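PDB 6SRN: TetR family transcriptional regulator from Streptomyces coelicolor, which probably binds cis-regulatory DNA as a transcription factor and holds the furan hormone 4-(hydroxymethyl)-2-propylfuran-3-carboxylic acid in a largely helical ligand pocket. Local coordinates for residues 86-91 with 145-150; 93-98 with 106-111; 112-117 with 179-184; 131-136 with 141-146. All blocks are in the same frame, centred on the assembly; numbering follows the deposited sequence.

Interaction 1 of 4, residues 86-91 with 145-150. With LUB (4-(Hydroxymethyl)-2-propylfuran-3-carboxylic acid), chain B.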
# COMPACT_ATOMS: atom_id res chain seq x y z
N ALA A 86 -7.30 4.78 17.13
CA ALA A 86 -7.27 5.23 18.52
C ALA A 86 -7.11 4.11 19.50
O ALA A 86 -6.72 4.34 20.65
CB ALA A 86 -8.53 6.01 18.84
N ARG A 87 -7.43 2.89 19.09
CA ARG A 87 -7.27 1.74 19.93
C ARG A 87 -5.82 1.31 20.31
O ARG A 87 -5.60 0.62 21.27
CB ARG A 87 -8.06 0.59 19.31
CG ARG A 87 -7.65 0.18 17.90
CD ARG A 87 -8.43 -1.05 17.46
NE ARG A 87 -9.86 -0.84 17.49
CZ ARG A 87 -10.74 -1.79 17.18
NH1 ARG A 87 -10.29 -2.98 16.77
NH2 ARG A 87 -12.02 -1.55 17.27
N TRP A 88 -4.84 1.80 19.58
CA TRP A 88 -3.49 1.25 19.64
C TRP A 88 -2.58 1.75 20.77
O TRP A 88 -1.81 0.97 21.33
CB TRP A 88 -2.84 1.32 18.24
CG TRP A 88 -3.55 0.37 17.35
CD1 TRP A 88 -4.47 0.68 16.39
CD2 TRP A 88 -3.45 -1.05 17.37
NE1 TRP A 88 -4.97 -0.47 15.81
CE2 TRP A 88 -4.37 -1.55 16.39
CE3 TRP A 88 -2.71 -1.96 18.12
CZ2 TRP A 88 -4.57 -2.90 16.19
CZ3 TRP A 88 -2.89 -3.31 17.90
CH2 TRP A 88 -3.80 -3.77 16.91
N PRO A 89 -2.71 3.02 21.16
CA PRO A 89 -1.95 3.48 22.34
C PRO A 89 -2.16 2.62 23.59
O PRO A 89 -1.18 2.28 24.26
CB PRO A 89 -2.44 4.93 22.53
CG PRO A 89 -2.75 5.36 21.11
CD PRO A 89 -3.37 4.15 20.47
N ALA A 90 -3.41 2.24 23.87
CA ALA A 90 -3.70 1.37 25.01
C ALA A 90 -3.03 -0.01 24.91
O ALA A 90 -2.57 -0.55 25.92
CB ALA A 90 -5.20 1.22 25.21
N ALA A 91 -2.97 -0.52 23.68
CA ALA A 91 -2.31 -1.81 23.41
C ALA A 91 -0.83 -1.68 23.71
O ALA A 91 -0.20 -2.56 24.31
CB ALA A 91 -2.54 -2.24 21.98
N VAL A 145 0.30 8.53 9.72
CA VAL A 145 0.99 9.39 10.65
C VAL A 145 0.77 8.98 12.12
O VAL A 145 1.67 9.12 12.93
CB VAL A 145 0.72 10.88 10.42
CG1 VAL A 145 1.12 11.31 9.02
CG2 VAL A 145 -0.71 11.18 10.63
N ASP A 146 -0.40 8.45 12.47
CA ASP A 146 -0.65 8.04 13.85
C ASP A 146 0.26 6.87 14.25
O ASP A 146 0.88 6.90 15.30
CB ASP A 146 -2.12 7.67 14.05
CG ASP A 146 -3.05 8.86 13.94
OD1 ASP A 146 -2.71 9.89 14.59
OD2 ASP A 146 -4.06 8.79 13.19
N TRP A 147 0.37 5.87 13.39
CA TRP A 147 1.21 4.73 13.68
C TRP A 147 2.68 5.13 13.66
O TRP A 147 3.44 4.66 14.45
CB TRP A 147 0.96 3.59 12.69
CG TRP A 147 -0.09 2.59 13.13
CD1 TRP A 147 -1.44 2.57 12.79
CD2 TRP A 147 0.12 1.47 13.97
NE1 TRP A 147 -2.05 1.47 13.39
CE2 TRP A 147 -1.12 0.81 14.15
CE3 TRP A 147 1.26 0.95 14.62
CZ2 TRP A 147 -1.21 -0.38 14.88
CZ3 TRP A 147 1.14 -0.19 15.35
CH2 TRP A 147 -0.08 -0.82 15.50
N THR A 148 3.05 6.03 12.75
CA THR A 148 4.43 6.49 12.72
C THR A 148 4.82 7.16 14.03
O THR A 148 5.86 6.80 14.59
CB THR A 148 4.68 7.36 11.48
OG1 THR A 148 4.34 6.63 10.30
CG2 THR A 148 6.17 7.76 11.40
N HIS A 149 3.97 8.06 14.50
CA HIS A 149 4.20 8.75 15.78
C HIS A 149 4.19 7.79 16.95
O HIS A 149 5.03 7.90 17.88
CB HIS A 149 3.16 9.86 15.97
CG HIS A 149 3.55 11.13 15.30
ND1 HIS A 149 2.68 11.89 14.55
CD2 HIS A 149 4.74 11.78 15.26
CE1 HIS A 149 3.31 12.97 14.10
NE2 HIS A 149 4.57 12.91 14.50
N LEU A 150 3.28 6.83 16.91
CA LEU A 150 3.20 5.84 17.96
C LEU A 150 4.48 5.03 18.10
O LEU A 150 5.02 4.90 19.20
CB LEU A 150 1.96 4.95 17.75
CG LEU A 150 1.65 3.94 18.84
CD1 LEU A 150 1.38 4.60 20.18
CD2 LEU A 150 0.45 3.10 18.42
C2 LUB B . -1.63 0.86 8.29
C4 LUB B . -3.47 1.56 7.23
C5 LUB B . -3.33 0.25 6.99
C6 LUB B . -0.28 0.74 8.87
O11 LUB B . -1.23 3.54 9.35
C9 LUB B . -2.14 3.35 8.49
O10 LUB B . -2.83 4.33 8.02
C3 LUB B . -2.40 2.03 7.97
C12 LUB B . -4.73 2.29 6.80
O13 LUB B . -4.36 3.47 6.06
O1 LUB B . -2.12 -0.20 7.53
C7 LUB B . -0.41 -0.01 10.20
C8 LUB B . 0.91 -0.15 10.92
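W88 and W147 make the aromatic part of this contact. CZ2 of W147 sits over one face of the W88 indole, near its rim and 3.4 Å from W88 CD2. The pair is oblique: the planes are turned 47° against each other, with 4.7 Å between the centroids of the W88 five-membered and W147 six-membered rings. On the W147 ring the two faces have different partners. CB of W88 lies above one, while the terminal methyl C8 of the bound hormone lies over the opposite face, 3.5 Å from W147 CD2, so W147 is a pocket wall with W88 behind it.

The aliphatic part belongs to L150. Its CG is anti to the backbone N (chi1 -174°), which sends the branched end across to helix 88-96. There CD2 of L150 meets CB of W88 at 3.7 Å, and CD1 touches P89 more loosely, 4.1 Å from its CA.

The pair of segments joins the start of helix 88-96 to the start of helix 145-161. Helix 102-119 packs against it through M109, which touches both W88 and L150; Y85 of helix 73-86 and V178 of helix 170-192 also pack on W147.

Interaction 2 of 4, residues 93-98 with 106-111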
# COMPACT_ATOMS: atom_id res chain seq x y z
N GLU A 93 0.58 0.37 25.78
CA GLU A 93 0.70 0.45 27.22
C GLU A 93 0.59 -0.92 27.87
O GLU A 93 1.34 -1.22 28.78
CB GLU A 93 -0.34 1.43 27.80
CG GLU A 93 -0.23 1.68 29.31
CD GLU A 93 1.06 2.39 29.72
OE1 GLU A 93 1.90 2.78 28.86
OE2 GLU A 93 1.27 2.53 30.95
N GLU A 94 -0.34 -1.74 27.39
CA GLU A 94 -0.49 -3.10 27.94
C GLU A 94 0.81 -3.92 27.76
O GLU A 94 1.22 -4.68 28.63
CB GLU A 94 -1.66 -3.77 27.21
CG GLU A 94 -2.01 -5.18 27.64
CD GLU A 94 -3.07 -5.77 26.74
OE1 GLU A 94 -4.04 -5.04 26.40
OE2 GLU A 94 -2.95 -6.95 26.36
N ILE A 95 1.46 -3.74 26.61
CA ILE A 95 2.70 -4.44 26.31
C ILE A 95 3.87 -3.90 27.16
O ILE A 95 4.70 -4.63 27.72
CB ILE A 95 3.01 -4.34 24.80
CG1 ILE A 95 1.98 -5.12 23.99
CG2 ILE A 95 4.39 -4.87 24.51
CD1 ILE A 95 1.85 -4.69 22.56
N ARG A 96 3.91 -2.59 27.28
CA ARG A 96 4.96 -1.93 28.04
C ARG A 96 5.01 -2.37 29.49
O ARG A 96 6.10 -2.64 30.02
CB ARG A 96 4.75 -0.40 27.99
CG ARG A 96 5.87 0.37 28.66
CD ARG A 96 5.53 1.85 28.83
NE ARG A 96 4.51 2.08 29.84
CZ ARG A 96 4.77 2.08 31.15
NH1 ARG A 96 6.02 1.89 31.60
NH2 ARG A 96 3.78 2.29 32.03
N ILE A 97 3.87 -2.42 30.12
CA ILE A 97 3.86 -2.74 31.53
C ILE A 97 4.23 -4.21 31.80
O ILE A 97 4.47 -4.60 32.95
CB ILE A 97 2.57 -2.30 32.20
CG1 ILE A 97 1.37 -3.14 31.79
CG2 ILE A 97 2.30 -0.84 31.91
CD1 ILE A 97 0.31 -3.13 32.86
N GLN A 98 4.35 -5.00 30.76
CA GLN A 98 4.85 -6.37 30.93
C GLN A 98 6.35 -6.49 30.80
O GLN A 98 6.93 -7.57 31.01
CB GLN A 98 4.12 -7.24 29.96
CG GLN A 98 2.68 -7.33 30.37
CD GLN A 98 1.94 -8.24 29.44
OE1 GLN A 98 1.34 -7.80 28.46
NE2 GLN A 98 1.95 -9.53 29.77
N VAL A 106 7.70 -2.77 19.75
CA VAL A 106 7.38 -2.48 18.33
C VAL A 106 6.99 -3.77 17.60
O VAL A 106 5.96 -3.83 16.89
CB VAL A 106 8.56 -1.83 17.62
CG1 VAL A 106 8.26 -1.57 16.15
CG2 VAL A 106 8.95 -0.51 18.27
N GLU A 107 7.76 -4.85 17.76
CA GLU A 107 7.46 -6.11 17.15
C GLU A 107 6.07 -6.62 17.53
O GLU A 107 5.30 -7.05 16.65
CB GLU A 107 8.45 -7.18 17.55
CG GLU A 107 9.80 -7.11 16.92
CD GLU A 107 10.53 -8.35 17.39
OE1 GLU A 107 10.18 -9.48 16.89
OE2 GLU A 107 11.32 -8.19 18.32
N GLU A 108 5.74 -6.58 18.83
CA GLU A 108 4.49 -7.15 19.28
C GLU A 108 3.31 -6.28 18.83
O GLU A 108 2.21 -6.80 18.52
CB GLU A 108 4.47 -7.37 20.79
CG GLU A 108 3.18 -7.97 21.32
CD GLU A 108 2.73 -9.30 20.73
OE1 GLU A 108 3.54 -10.01 20.08
OE2 GLU A 108 1.55 -9.62 20.97
N MET A 109 3.49 -4.96 18.79
CA MET A 109 2.43 -4.11 18.24
C MET A 109 2.08 -4.48 16.81
O MET A 109 0.90 -4.56 16.43
CB MET A 109 2.85 -2.64 18.31
CG MET A 109 2.82 -2.12 19.73
SD MET A 109 1.17 -1.87 20.34
CE MET A 109 0.69 -0.43 19.38
N LEU A 110 3.10 -4.71 15.99
CA LEU A 110 2.86 -5.03 14.58
C LEU A 110 2.29 -6.47 14.43
O LEU A 110 1.45 -6.73 13.57
CB LEU A 110 4.11 -4.78 13.71
CG LEU A 110 4.50 -3.29 13.67
CD1 LEU A 110 5.88 -3.19 13.02
CD2 LEU A 110 3.49 -2.46 12.88
N HIS A 111 2.72 -7.38 15.27
CA HIS A 111 2.08 -8.71 15.35
C HIS A 111 0.60 -8.57 15.62
O HIS A 111 -0.24 -9.15 14.92
CB HIS A 111 2.78 -9.46 16.49
CG HIS A 111 2.29 -10.84 16.74
ND1 HIS A 111 2.54 -11.49 17.94
CD2 HIS A 111 1.48 -11.67 16.04
CE1 HIS A 111 1.99 -12.70 17.90
NE2 HIS A 111 1.36 -12.84 16.75
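Helix 88-96 turns back through a short connection into helix 102-119, and I95 meets E108 and M109 where this helical hairpin closes. The work on the first helix is done by the end of the isoleucine. CG1 of I95 lies anti to the carbonyl carbon (chi1 -67°), and CD1 beyond it reaches across to helix 102-119. It approaches the sulfur of M109, with 3.7 Å between I95 CD1 and M109 SD, and lies 3.8 Å from CG of E108. One methyl therefore rests between a thioether and the aliphatic stem of a glutamate. M109 is bent at both chi2 and chi3, and its curled chain also packs on A91 and M92 of helix 88-96.

Several polar side chains pair along their own helix. The E108 chain bends at chi2 (57°), and OE1 takes a hydrogen bond from ND1 of H111, 2.8 Å long; the oxygen lies close to the imidazole plane and is met on its syn side, but tilted well out of the carboxylate plane. The other carboxylate oxygen of E108 is salt-bridged to R112, which also pairs with E94 and so links the two helices by charge. On helix 88-96, R96 grips E93 side-on, its NE 2.9 Å from OE1 and its NH2 2.7 Å from OE2, each N-H pointing almost straight at its oxygen.

The contact between the segments is thus purely van der Waals. With both oxygens of E108 engaged by H111 and R112, its CH2 groups can serve as apolar surface for I95, and the carboxylate probably stays ionised between these two donors.

Interaction 3 of 4, residues 112-117 with 179-184. With LUB (4-(Hydroxymethyl)-2-propylfuran-3-carboxylic acid), chain B.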
# COMPACT_ATOMS: atom_id res chain seq x y z
N ARG A 112 0.25 -7.78 16.63
CA ARG A 112 -1.13 -7.59 16.97
C ARG A 112 -1.91 -6.88 15.84
O ARG A 112 -3.06 -7.21 15.57
CB ARG A 112 -1.22 -6.81 18.29
CG ARG A 112 -0.90 -7.65 19.50
CD ARG A 112 -1.11 -6.93 20.80
NE ARG A 112 -0.52 -7.72 21.88
CZ ARG A 112 -0.73 -7.53 23.17
NH1 ARG A 112 -1.53 -6.56 23.59
NH2 ARG A 112 -0.12 -8.33 24.05
N ALA A 113 -1.28 -5.90 15.19
CA ALA A 113 -1.93 -5.26 14.04
C ALA A 113 -2.22 -6.25 12.97
O ALA A 113 -3.28 -6.15 12.33
CB ALA A 113 -1.05 -4.16 13.50
N ALA A 114 -1.28 -7.15 12.66
CA ALA A 114 -1.51 -8.12 11.59
C ALA A 114 -2.70 -9.04 11.87
O ALA A 114 -3.56 -9.25 11.00
CB ALA A 114 -0.25 -8.93 11.34
N GLN A 115 -2.79 -9.53 13.12
CA GLN A 115 -3.92 -10.36 13.53
C GLN A 115 -5.21 -9.56 13.47
O GLN A 115 -6.27 -10.07 13.13
CB GLN A 115 -3.74 -10.79 15.01
CG GLN A 115 -2.64 -11.75 15.25
CD GLN A 115 -2.47 -12.02 16.74
OE1 GLN A 115 -2.24 -11.11 17.52
NE2 GLN A 115 -2.75 -13.23 17.16
N ALA A 116 -5.13 -8.27 13.81
CA ALA A 116 -6.34 -7.46 13.87
C ALA A 116 -6.88 -7.16 12.45
O ALA A 116 -8.08 -7.17 12.21
CB ALA A 116 -6.09 -6.19 14.64
N PHE A 117 -5.97 -6.83 11.53
CA PHE A 117 -6.41 -6.72 10.13
C PHE A 117 -6.96 -8.04 9.62
O PHE A 117 -7.92 -8.06 8.83
CB PHE A 117 -5.28 -6.20 9.23
CG PHE A 117 -5.02 -4.72 9.34
CD1 PHE A 117 -5.99 -3.80 8.92
CD2 PHE A 117 -3.82 -4.22 9.80
CE1 PHE A 117 -5.71 -2.43 8.99
CE2 PHE A 117 -3.56 -2.87 9.88
CZ PHE A 117 -4.51 -1.96 9.47
N ALA A 179 5.28 2.01 6.52
CA ALA A 179 5.05 1.87 5.07
C ALA A 179 5.17 0.41 4.63
O ALA A 179 4.35 -0.08 3.85
CB ALA A 179 6.03 2.70 4.29
N ALA A 180 6.20 -0.28 5.12
CA ALA A 180 6.37 -1.70 4.73
C ALA A 180 5.21 -2.58 5.21
O ALA A 180 4.72 -3.45 4.48
CB ALA A 180 7.65 -2.20 5.25
N PHE A 181 4.83 -2.40 6.47
CA PHE A 181 3.72 -3.14 7.04
C PHE A 181 2.42 -2.82 6.27
O PHE A 181 1.67 -3.70 5.87
CB PHE A 181 3.56 -2.84 8.53
CG PHE A 181 2.48 -3.66 9.19
CD1 PHE A 181 1.15 -3.31 9.01
CD2 PHE A 181 2.79 -4.83 9.83
CE1 PHE A 181 0.15 -4.08 9.53
CE2 PHE A 181 1.78 -5.62 10.35
CZ PHE A 181 0.45 -5.22 10.23
N PHE A 182 2.19 -1.54 6.02
CA PHE A 182 1.05 -1.15 5.24
C PHE A 182 1.01 -1.90 3.90
O PHE A 182 -0.00 -2.41 3.45
CB PHE A 182 1.04 0.36 4.96
CG PHE A 182 0.03 0.68 3.90
CD1 PHE A 182 -1.33 0.64 4.16
CD2 PHE A 182 0.45 0.89 2.59
CE1 PHE A 182 -2.24 0.80 3.12
CE2 PHE A 182 -0.45 1.05 1.58
CZ PHE A 182 -1.82 1.01 1.82
N GLY A 183 2.16 -1.91 3.22
CA GLY A 183 2.20 -2.51 1.92
C GLY A 183 1.95 -4.01 1.97
O GLY A 183 1.19 -4.58 1.18
N MET A 184 2.58 -4.66 2.96
CA MET A 184 2.40 -6.11 3.16
C MET A 184 0.93 -6.46 3.38
O MET A 184 0.39 -7.38 2.73
CB MET A 184 3.28 -6.55 4.32
CG MET A 184 3.17 -7.98 4.70
SD MET A 184 1.72 -8.40 5.69
CE MET A 184 1.82 -7.31 7.10
C2 LUB B . -1.63 0.86 8.29
C4 LUB B . -3.47 1.56 7.23
C5 LUB B . -3.33 0.25 6.99
C6 LUB B . -0.28 0.74 8.87
O11 LUB B . -1.23 3.54 9.35
C9 LUB B . -2.14 3.35 8.49
O10 LUB B . -2.83 4.33 8.02
C3 LUB B . -2.40 2.03 7.97
C12 LUB B . -4.73 2.29 6.80
O13 LUB B . -4.36 3.47 6.06
O1 LUB B . -2.12 -0.20 7.53
C7 LUB B . -0.41 -0.01 10.20
C8 LUB B . 0.91 -0.15 10.92
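F181 meets A113, A114 and F117 in a contact made mostly of carbon between helices 102-119 and 170-192. The two helical segments run nearly parallel, at 26°, with axes 11.5 Å apart, and the F181 ring bridges much of that gap. F181 swings away from its own backbone N (chi1 -176°), carrying the phenyl group out to the alanines.

In the alkyl contacts, CZ of F181 lies 3.8 Å from CB of A113 and 3.9 Å from CB of A114. The backbone is close too: A114 N is 3.6 Å from the same CZ and lies at the edge of the ring, near its plane. Small side chains at 113 and 114 let the ring come right up to the helix.

Between the aromatic rings, F117 brings CE2 to the edge of F181, 3.9 Å from F181 CE1. One face of F181 is taken by the CE methyl of M184 from its own helix, and W201 makes an edge-to-face pair with it.

The bound hormone touches three phenylalanines. F117 CZ comes within 3.5 Å of furan carbon C5, F182 CD1 meets C5 at the edge of its own ring at 3.5 Å, and F181 CD1 reaches the propyl methyl C8 at 3.7 Å. F182 also borders the dimer interface, where it meets H186 of the second subunit.

Chemically, this side of the pocket offers the ligand carbon surface: the phenyl groups suit the furan and propyl tail, while Y85 OH and the Y144 amide are hydrogen-bonded to the ligand.

Interaction 4 of 4, residues 131-136 with 141-146. Unlike the reference sequence in segment 131-136: S135 (reference Phe). With LUB (4-(Hydroxymethyl)-2-propylfuran-3-carboxylic acid), chain B.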
# COMPACT_ATOMS: atom_id res chain seq x y z
N SER A 131 -8.27 3.29 1.83
CA SER A 131 -7.86 2.90 0.46
C SER A 131 -8.61 3.69 -0.56
O SER A 131 -8.09 3.95 -1.67
CB SER A 131 -8.16 1.41 0.18
OG SER A 131 -9.49 1.25 -0.35
N GLU A 132 -9.86 4.03 -0.22
CA GLU A 132 -10.82 4.71 -1.03
C GLU A 132 -10.75 6.21 -0.82
O GLU A 132 -11.52 6.92 -1.39
CB GLU A 132 -12.24 4.17 -0.75
CG GLU A 132 -12.27 2.65 -0.96
CD GLU A 132 -13.61 1.96 -0.92
OE1 GLU A 132 -14.59 2.62 -0.49
OE2 GLU A 132 -13.65 0.73 -1.30
N ARG A 133 -9.78 6.71 -0.05
CA ARG A 133 -9.84 8.13 0.35
C ARG A 133 -9.91 9.14 -0.79
O ARG A 133 -10.52 10.17 -0.62
CB ARG A 133 -8.69 8.54 1.26
CG ARG A 133 -7.32 8.44 0.60
CD ARG A 133 -6.18 8.42 1.60
NE ARG A 133 -6.03 9.67 2.33
CZ ARG A 133 -5.18 10.66 2.04
NH1 ARG A 133 -4.37 10.64 0.97
NH2 ARG A 133 -5.12 11.69 2.85
N ALA A 134 -9.25 8.87 -1.92
CA ALA A 134 -9.24 9.79 -3.07
C ALA A 134 -10.62 9.98 -3.70
O ALA A 134 -10.84 10.97 -4.41
CB ALA A 134 -8.27 9.26 -4.12
N SER A 135 -11.52 9.02 -3.50
CA SER A 135 -12.90 9.14 -3.98
C SER A 135 -13.98 8.92 -2.90
O SER A 135 -15.06 8.42 -3.19
CB SER A 135 -13.13 8.15 -5.13
OG SER A 135 -12.69 6.85 -4.79
N ILE A 136 -13.66 9.27 -1.67
CA ILE A 136 -14.65 9.42 -0.61
C ILE A 136 -14.65 10.90 -0.28
O ILE A 136 -13.61 11.45 0.14
CB ILE A 136 -14.30 8.59 0.67
CG1 ILE A 136 -14.35 7.08 0.35
CG2 ILE A 136 -15.22 8.96 1.85
CD1 ILE A 136 -13.96 6.18 1.51
N PRO A 141 -9.21 11.05 8.75
CA PRO A 141 -7.86 11.30 9.32
C PRO A 141 -6.75 10.98 8.28
O PRO A 141 -6.87 10.04 7.48
CB PRO A 141 -7.80 10.42 10.55
CG PRO A 141 -9.20 9.96 10.84
CD PRO A 141 -9.95 10.04 9.53
N LEU A 142 -5.65 11.71 8.34
CA LEU A 142 -4.51 11.36 7.51
C LEU A 142 -4.07 9.94 7.85
O LEU A 142 -3.92 9.61 9.05
CB LEU A 142 -3.33 12.31 7.75
CG LEU A 142 -3.39 13.68 7.04
CD1 LEU A 142 -2.25 14.52 7.57
CD2 LEU A 142 -3.31 13.63 5.52
N PRO A 143 -3.83 9.12 6.81
CA PRO A 143 -3.22 7.81 7.08
C PRO A 143 -1.76 7.87 7.52
O PRO A 143 -1.07 8.91 7.35
CB PRO A 143 -3.37 7.10 5.75
CG PRO A 143 -3.23 8.22 4.75
CD PRO A 143 -4.00 9.33 5.36
N TYR A 144 -1.31 6.80 8.13
CA TYR A 144 0.11 6.47 8.41
C TYR A 144 0.72 7.27 9.56
O TYR A 144 1.59 6.73 10.29
CB TYR A 144 1.00 6.61 7.14
CG TYR A 144 0.33 6.03 5.91
CD1 TYR A 144 -0.09 4.69 5.86
CD2 TYR A 144 0.04 6.83 4.80
CE1 TYR A 144 -0.76 4.21 4.77
CE2 TYR A 144 -0.62 6.33 3.71
CZ TYR A 144 -1.05 5.03 3.70
OH TYR A 144 -1.76 4.57 2.62
N VAL A 145 0.30 8.53 9.72
CA VAL A 145 0.99 9.39 10.65
C VAL A 145 0.77 8.98 12.12
O VAL A 145 1.67 9.12 12.93
CB VAL A 145 0.72 10.88 10.42
CG1 VAL A 145 1.12 11.31 9.02
CG2 VAL A 145 -0.71 11.18 10.63
N ASP A 146 -0.40 8.45 12.47
CA ASP A 146 -0.65 8.04 13.85
C ASP A 146 0.26 6.87 14.25
O ASP A 146 0.88 6.90 15.30
CB ASP A 146 -2.12 7.67 14.05
CG ASP A 146 -3.05 8.86 13.94
OD1 ASP A 146 -2.71 9.89 14.59
OD2 ASP A 146 -4.06 8.79 13.19
C2 LUB B . -1.63 0.86 8.29
C4 LUB B . -3.47 1.56 7.23
C5 LUB B . -3.33 0.25 6.99
C6 LUB B . -0.28 0.74 8.87
O11 LUB B . -1.23 3.54 9.35
C9 LUB B . -2.14 3.35 8.49
O10 LUB B . -2.83 4.33 8.02
C3 LUB B . -2.40 2.03 7.97
C12 LUB B . -4.73 2.29 6.80
O13 LUB B . -4.36 3.47 6.06
O1 LUB B . -2.12 -0.20 7.53
C7 LUB B . -0.41 -0.01 10.20
C8 LUB B . 0.91 -0.15 10.92
O HOH W 1 -7.66 9.88 4.62
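A charged guanidinium laid against a proline ring is the odd feature here: R133 turns one face of its planar group to P143, with R133 NH2 3.6 Å from P143 CD. CG of R133 stands between the backbone N and the carbonyl carbon (chi1 63°), and a further bend at chi3 brings the guanidinium face up against the proline, which comes from the opposite direction. CD2 of L142 approaches the same NH2 obliquely at 3.8 Å.

Two polar partners hold the arginine. A water in the guanidinium plane accepts from NE at 2.8 Å and donates to O of P141 at 3.0 Å, bridging the two segments. NH1 is hydrogen-bonded to the carbonyl of N190 in the second subunit.

P143 also serves the ligand site. Its CB sits over the centre of the Y144 ring and lies 3.6 Å from the hormone's carboxylate oxygen O10. That oxygen accepts a bond from the Y144 backbone N, 2.9 Å long with a bent N-H...O angle of 144°. Y144 is the N-cap residue of helix 145-161, so the carboxylate is held just ahead of a helix start, where the dipole would be expected to favour a negative charge.

The contact spans the loop from helix 121-131 to helix 145-161. Y85 of helix 73-86 and Q130 of helix 121-131 pack on P143, and F182 of helix 170-192 meets Y144 edge-to-face.

How the interactions relate
From the N terminus, helix 73-86 leads into helix 88-96, where interactions 1 and 2 begin. Interaction 2 closes first, a short loop onto helix 102-119, and it lies wholly within the longer loop that interaction 1 closes at helix 145-161; M109 joins the two. Interaction 3 starts further along helix 102-119 and runs to helix 170-192, so it crosses interaction 1, with W88 packing on A113 and A116. Interaction 4, a tight closure ahead of helix 145-161, falls inside the span of interaction 3 and shares V145 and D146 with interaction 1. Interactions 1, 3 and 4 all touch the ligand; 3 and 4 both touch the second subunit, and the shared V145 packs on it.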